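Local atomic coordinates of tryparedoxin (PDB entry 1O8X), a protein that probably acts as a thioredoxin-like thiol-disulfide oxidoreductase, passing electrons through a redox-active cysteine pair in the trypanosomatid response to oxidative stress. Residues Phe104-Ser108 with Ile109-Ile113; Lys24-Gly28 with Lys29-Phe33. The protein carries 1 engineered substitution. All blocks are in the same frame, centred on the assembly; numbering follows the deposited sequence.

How the contacts relate
Contact 1 and contact 2 illustrate how a central sheet is entered from two ends: each leads the chain through a turn into a strand, and the two strands, 111-116 and 30-36, are antiparallel neighbours. The centres of the two contacts lie about 19 Å apart on opposite sides of the chain's centre, yet I113 O probably accepts a hydrogen bond from F33 N. Contact 1, the more buried, packs isoleucine, valine and phenylalanine side chains together beside a threonine hydroxyl bonded to a backbone carbonyl; contact 2, nearer the surface, relies on a backbone turn bond and a single leucine-valine touch inside. In contact 1, I109 also touches the redox-site loop at C40 and P110 the start of helix 41-57.

Contact 1: residues Phe104-Ser108 with Ile109-Ile113; sequences FNVES and IPTLI
The backbone of F104-S108 turns back on itself into I109-I113, the two halves running 152° apart, so that F104 and I113, at the open end, have CA atoms 8.2 Å from each other. I113 reaches across with two different methyl groups. Its CG2 sits over the face of the F104 phenyl ring, 3.7 Å from the centroid and only 10° off the ring normal, a CH-pi contact centred on the ring. Its CD1 instead presses on the stem of the phenylalanine, 3.5 Å from F104 CB. The split follows from the I113 torsions: CG2 is anti to the backbone N, while CG1 lies beside that N, and the extended chi2 then carries CD1 to the root of the ring. V106 adds its CG2 to the same methyl, 4.2 Å from I113 CD1, and slides its CG1 past T111.

The chain here leaves helix 94-103 through a Schellman motif, with N105 at positive phi as its C-prime residue, and then crosses into strand 111-116 of the thioredoxin fold by way of the cis peptide bond before P110. In thioredoxin-family proteins this cis-proline lies next to the redox-active cysteines; here P110 touches P42 and I109 touches C40, and A43 is the engineered replacement of the partner cysteine.

At the closed end T111 OG1 donates to S108 O over 2.7 Å. The hydroxyl approaches the carbonyl from 26° out of its plane and so ties the first strand residue back to the loop ahead of the cis bond. V106 CG1 lies 3.8 Å from T111 OG1 and flanks this bond with a methyl group.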
loop_
_atom_site.group_PDB
_atom_site.type_symbol
_atom_site.label_atom_id
_atom_site.label_comp_id
_atom_site.label_asym_id
_atom_site.label_seq_id
_atom_site.Cartn_x
_atom_site.Cartn_y
_atom_site.Cartn_z
ATOM N N PHE A 104 -0.792 6.263 -11.354
ATOM C CA PHE A 104 -1.363 7.148 -10.338
ATOM C C PHE A 104 -0.676 8.483 -10.190
ATOM O O PHE A 104 -0.968 9.226 -9.259
ATOM C CB PHE A 104 -1.385 6.414 -9.000
ATOM C CG PHE A 104 -2.554 5.511 -8.872
ATOM C CD1 PHE A 104 -2.391 4.148 -8.681
ATOM C CD2 PHE A 104 -3.847 6.045 -8.984
ATOM C CE1 PHE A 104 -3.550 3.307 -8.589
ATOM C CE2 PHE A 104 -4.959 5.250 -8.883
ATOM C CZ PHE A 104 -4.809 3.882 -8.700
ATOM N N ASN A 105 0.251 8.783 -11.095
ATOM C CA ASN A 105 1.014 10.021 -11.035
ATOM C C ASN A 105 1.625 10.266 -9.656
ATOM O O ASN A 105 1.556 11.363 -9.100
ATOM C CB ASN A 105 0.210 11.235 -11.507
ATOM C CG ASN A 105 1.103 12.424 -11.793
ATOM O OD1 ASN A 105 2.306 12.272 -12.056
ATOM N ND2 ASN A 105 0.537 13.614 -11.714
ATOM N N VAL A 106 2.264 9.232 -9.126
ATOM C CA VAL A 106 2.958 9.357 -7.855
ATOM C C VAL A 106 4.303 10.025 -8.131
ATOM O O VAL A 106 5.168 9.456 -8.798
ATOM C CB VAL A 106 3.186 7.990 -7.195
ATOM C CG1 VAL A 106 3.852 8.179 -5.850
ATOM C CG2 VAL A 106 1.879 7.234 -7.025
ATOM N N GLU A 107 4.480 11.219 -7.592
ATOM C CA GLU A 107 5.677 12.004 -7.891
ATOM C C GLU A 107 6.590 12.112 -6.684
ATOM O O GLU A 107 7.795 12.350 -6.810
ATOM C CB GLU A 107 5.280 13.395 -8.343
ATOM C CG GLU A 107 4.667 13.435 -9.722
ATOM C CD GLU A 107 4.541 14.856 -10.202
ATOM O OE1 GLU A 107 3.780 15.628 -9.573
ATOM O OE2 GLU A 107 5.218 15.193 -11.189
ATOM N N SER A 108 5.997 11.946 -5.507
ATOM C CA SER A 108 6.743 11.940 -4.262
ATOM C C SER A 108 6.208 10.844 -3.368
ATOM O O SER A 108 5.089 10.325 -3.554
ATOM C CB SER A 108 6.665 13.279 -3.540
ATOM O OG SER A 108 5.341 13.528 -3.136
ATOM N N ILE A 109 7.045 10.459 -2.427
ATOM C CA ILE A 109 6.678 9.471 -1.429
ATOM C C ILE A 109 6.913 10.092 -0.043
ATOM O O ILE A 109 7.742 10.999 0.115
ATOM C CB ILE A 109 7.445 8.148 -1.659
ATOM C CG1 ILE A 109 8.944 8.383 -1.863
ATOM C CG2 ILE A 109 6.828 7.415 -2.868
ATOM C CD1 ILE A 109 9.754 7.124 -1.697
ATOM N N PRO A 110 6.207 9.637 0.984
ATOM C CA PRO A 110 5.224 8.541 0.923
ATOM C C PRO A 110 3.904 8.954 0.277
ATOM O O PRO A 110 3.496 10.119 0.369
ATOM C CB PRO A 110 4.995 8.213 2.407
ATOM C CG PRO A 110 5.254 9.521 3.130
ATOM C CD PRO A 110 6.361 10.189 2.349
ATOM N N THR A 111 3.229 7.990 -0.360
ATOM C CA THR A 111 1.906 8.216 -0.963
ATOM C C THR A 111 1.079 6.978 -0.676
ATOM O O THR A 111 1.612 5.874 -0.690
ATOM C CB THR A 111 2.045 8.470 -2.467
ATOM O OG1 THR A 111 2.585 9.780 -2.663
ATOM C CG2 THR A 111 0.695 8.522 -3.162
ATOM N N LEU A 112 -0.214 7.168 -0.431
ATOM C CA LEU A 112 -1.088 6.047 -0.110
ATOM C C LEU A 112 -2.364 6.178 -0.930
ATOM O O LEU A 112 -3.088 7.163 -0.752
ATOM C CB LEU A 112 -1.368 6.096 1.394
ATOM C CG LEU A 112 -2.023 4.942 2.133
ATOM C CD1 LEU A 112 -1.200 3.710 2.042
ATOM C CD2 LEU A 112 -2.215 5.329 3.578
ATOM N N ILE A 113 -2.627 5.193 -1.792
ATOM C CA ILE A 113 -3.766 5.218 -2.705
ATOM C C ILE A 113 -4.646 4.016 -2.464
ATOM O O ILE A 113 -4.180 2.878 -2.518
ATOM C CB ILE A 113 -3.253 5.257 -4.145
ATOM C CG1 ILE A 113 -2.432 6.552 -4.271
ATOM C CG2 ILE A 113 -4.397 5.133 -5.180
ATOM C CD1 ILE A 113 -2.092 6.997 -5.603
#

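Contact 2: residues Lys24-Gly28 with Lys29-Phe33; sequences KSLAG and KLVFF
Between L26 and K29 the chain makes a type II beta turn, closed by K29 N donating to L26 O over 3.0 Å. Beside this bond the lysine's aliphatic stem lies against the same oxygen, with K29 CB 3.3 Å from L26 O.

The turn joins a short 3-10 segment to strand 30-36 of the thioredoxin-fold sheet, and G28 takes the positive-phi place at its third position. G28 N is held from outside by D118 OD1, while S25 OG bonds back to E22 O.

Inward, the packing is apolar and closed in. L26 CD1 meets V31 CG2 at 4.0 Å, the two side chains crossing at about a right angle. V31 offers this methyl because CG1 is anti to the backbone N (chi1 176°), leaving CG2 beside that N. Both residues are buried, L26 packing further on L4 and E64, and V31 on V66. On the solvent side, by contrast, S25, A27 and G28 form an exposed bend, and the K29 chain runs out extended past CG with little of 24-28 against it: the nearest atom to its far end is S25 O, 4.2 Å from K29 CE.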
loop_
_atom_site.group_PDB
_atom_site.type_symbol
_atom_site.label_atom_id
_atom_site.label_comp_id
_atom_site.label_asym_id
_atom_site.label_seq_id
_atom_site.Cartn_x
_atom_site.Cartn_y
_atom_site.Cartn_z
ATOM N N LYS A 24 -5.859 -13.203 -4.714
ATOM C CA LYS A 24 -7.267 -13.574 -4.537
ATOM C C LYS A 24 -7.794 -13.390 -3.111
ATOM O O LYS A 24 -8.991 -13.191 -2.916
ATOM C CB LYS A 24 -7.498 -15.036 -4.963
ATOM C CG LYS A 24 -7.522 -15.270 -6.460
ATOM C CD LYS A 24 -7.946 -16.698 -6.791
ATOM C CE LYS A 24 -7.776 -16.996 -8.283
ATOM N NZ LYS A 24 -8.943 -16.520 -9.092
ATOM N N SER A 25 -6.909 -13.463 -2.117
ATOM C CA SER A 25 -7.305 -13.327 -0.718
ATOM C C SER A 25 -7.769 -11.903 -0.376
ATOM O O SER A 25 -8.286 -11.664 0.714
ATOM C CB SER A 25 -6.154 -13.742 0.218
ATOM O OG SER A 25 -5.094 -12.805 0.179
ATOM N N LEU A 26 -7.570 -10.959 -1.302
ATOM C CA LEU A 26 -7.986 -9.574 -1.087
ATOM C C LEU A 26 -9.442 -9.298 -1.494
ATOM O O LEU A 26 -9.916 -8.178 -1.378
ATOM C CB LEU A 26 -7.034 -8.648 -1.844
ATOM C CG LEU A 26 -5.566 -8.716 -1.390
ATOM C CD1 LEU A 26 -4.699 -7.678 -2.078
ATOM C CD2 LEU A 26 -5.440 -8.603 0.118
ATOM N N ALA A 27 -10.160 -10.324 -1.955
ATOM C CA ALA A 27 -11.549 -10.164 -2.388
ATOM C C ALA A 27 -12.404 -9.377 -1.398
ATOM O O ALA A 27 -12.436 -9.678 -0.202
ATOM C CB ALA A 27 -12.165 -11.542 -2.624
ATOM N N GLY A 28 -13.101 -8.363 -1.906
ATOM C CA GLY A 28 -14.009 -7.585 -1.091
ATOM C C GLY A 28 -13.371 -6.483 -0.264
ATOM O O GLY A 28 -14.090 -5.680 0.304
ATOM N N LYS A 29 -12.035 -6.426 -0.218
ATOM C CA LYS A 29 -11.333 -5.426 0.608
ATOM C C LYS A 29 -11.094 -4.119 -0.121
ATOM O O LYS A 29 -11.099 -4.079 -1.354
ATOM C CB LYS A 29 -9.984 -5.977 1.078
ATOM C CG LYS A 29 -10.165 -7.169 2.032
ATOM C CD LYS A 29 -8.927 -7.495 2.827
ATOM C CE LYS A 29 -9.159 -8.755 3.662
ATOM N NZ LYS A 29 -8.060 -9.027 4.641
ATOM N N LEU A 30 -10.900 -3.058 0.659
ATOM C CA LEU A 30 -10.231 -1.864 0.153
ATOM C C LEU A 30 -8.736 -2.148 0.216
ATOM O O LEU A 30 -8.245 -2.666 1.222
ATOM C CB LEU A 30 -10.586 -0.668 1.028
ATOM C CG LEU A 30 -9.863 0.644 0.699
ATOM C CD1 LEU A 30 -10.185 1.215 -0.660
ATOM C CD2 LEU A 30 -10.180 1.651 1.791
ATOM N N VAL A 31 -8.014 -1.821 -0.852
ATOM C CA VAL A 31 -6.585 -2.087 -0.910
ATOM C C VAL A 31 -5.849 -0.775 -1.031
ATOM O O VAL A 31 -6.083 -0.021 -1.974
ATOM C CB VAL A 31 -6.234 -3.006 -2.105
ATOM C CG1 VAL A 31 -4.732 -3.186 -2.214
ATOM C CG2 VAL A 31 -6.915 -4.362 -1.921
ATOM N N PHE A 32 -4.961 -0.506 -0.082
ATOM C CA PHE A 32 -4.129 0.685 -0.160
ATOM C C PHE A 32 -2.759 0.319 -0.692
ATOM O O PHE A 32 -2.035 -0.479 -0.073
ATOM C CB PHE A 32 -3.923 1.286 1.228
ATOM C CG PHE A 32 -5.114 1.981 1.794
ATOM C CD1 PHE A 32 -5.833 1.365 2.811
ATOM C CD2 PHE A 32 -5.482 3.269 1.379
ATOM C CE1 PHE A 32 -6.925 1.979 3.388
ATOM C CE2 PHE A 32 -6.586 3.904 1.939
ATOM C CZ PHE A 32 -7.305 3.266 2.959
ATOM N N PHE A 33 -2.367 0.926 -1.801
ATOM C CA PHE A 33 -0.992 0.860 -2.289
ATOM C C PHE A 33 -0.173 1.907 -1.559
ATOM O O PHE A 33 -0.498 3.102 -1.605
ATOM C CB PHE A 33 -0.963 1.125 -3.792
ATOM C CG PHE A 33 -1.726 0.117 -4.589
ATOM C CD1 PHE A 33 -2.810 0.509 -5.363
ATOM C CD2 PHE A 33 -1.349 -1.226 -4.574
ATOM C CE1 PHE A 33 -3.520 -0.429 -6.127
ATOM C CE2 PHE A 33 -2.052 -2.170 -5.318
ATOM C CZ PHE A 33 -3.139 -1.762 -6.105
#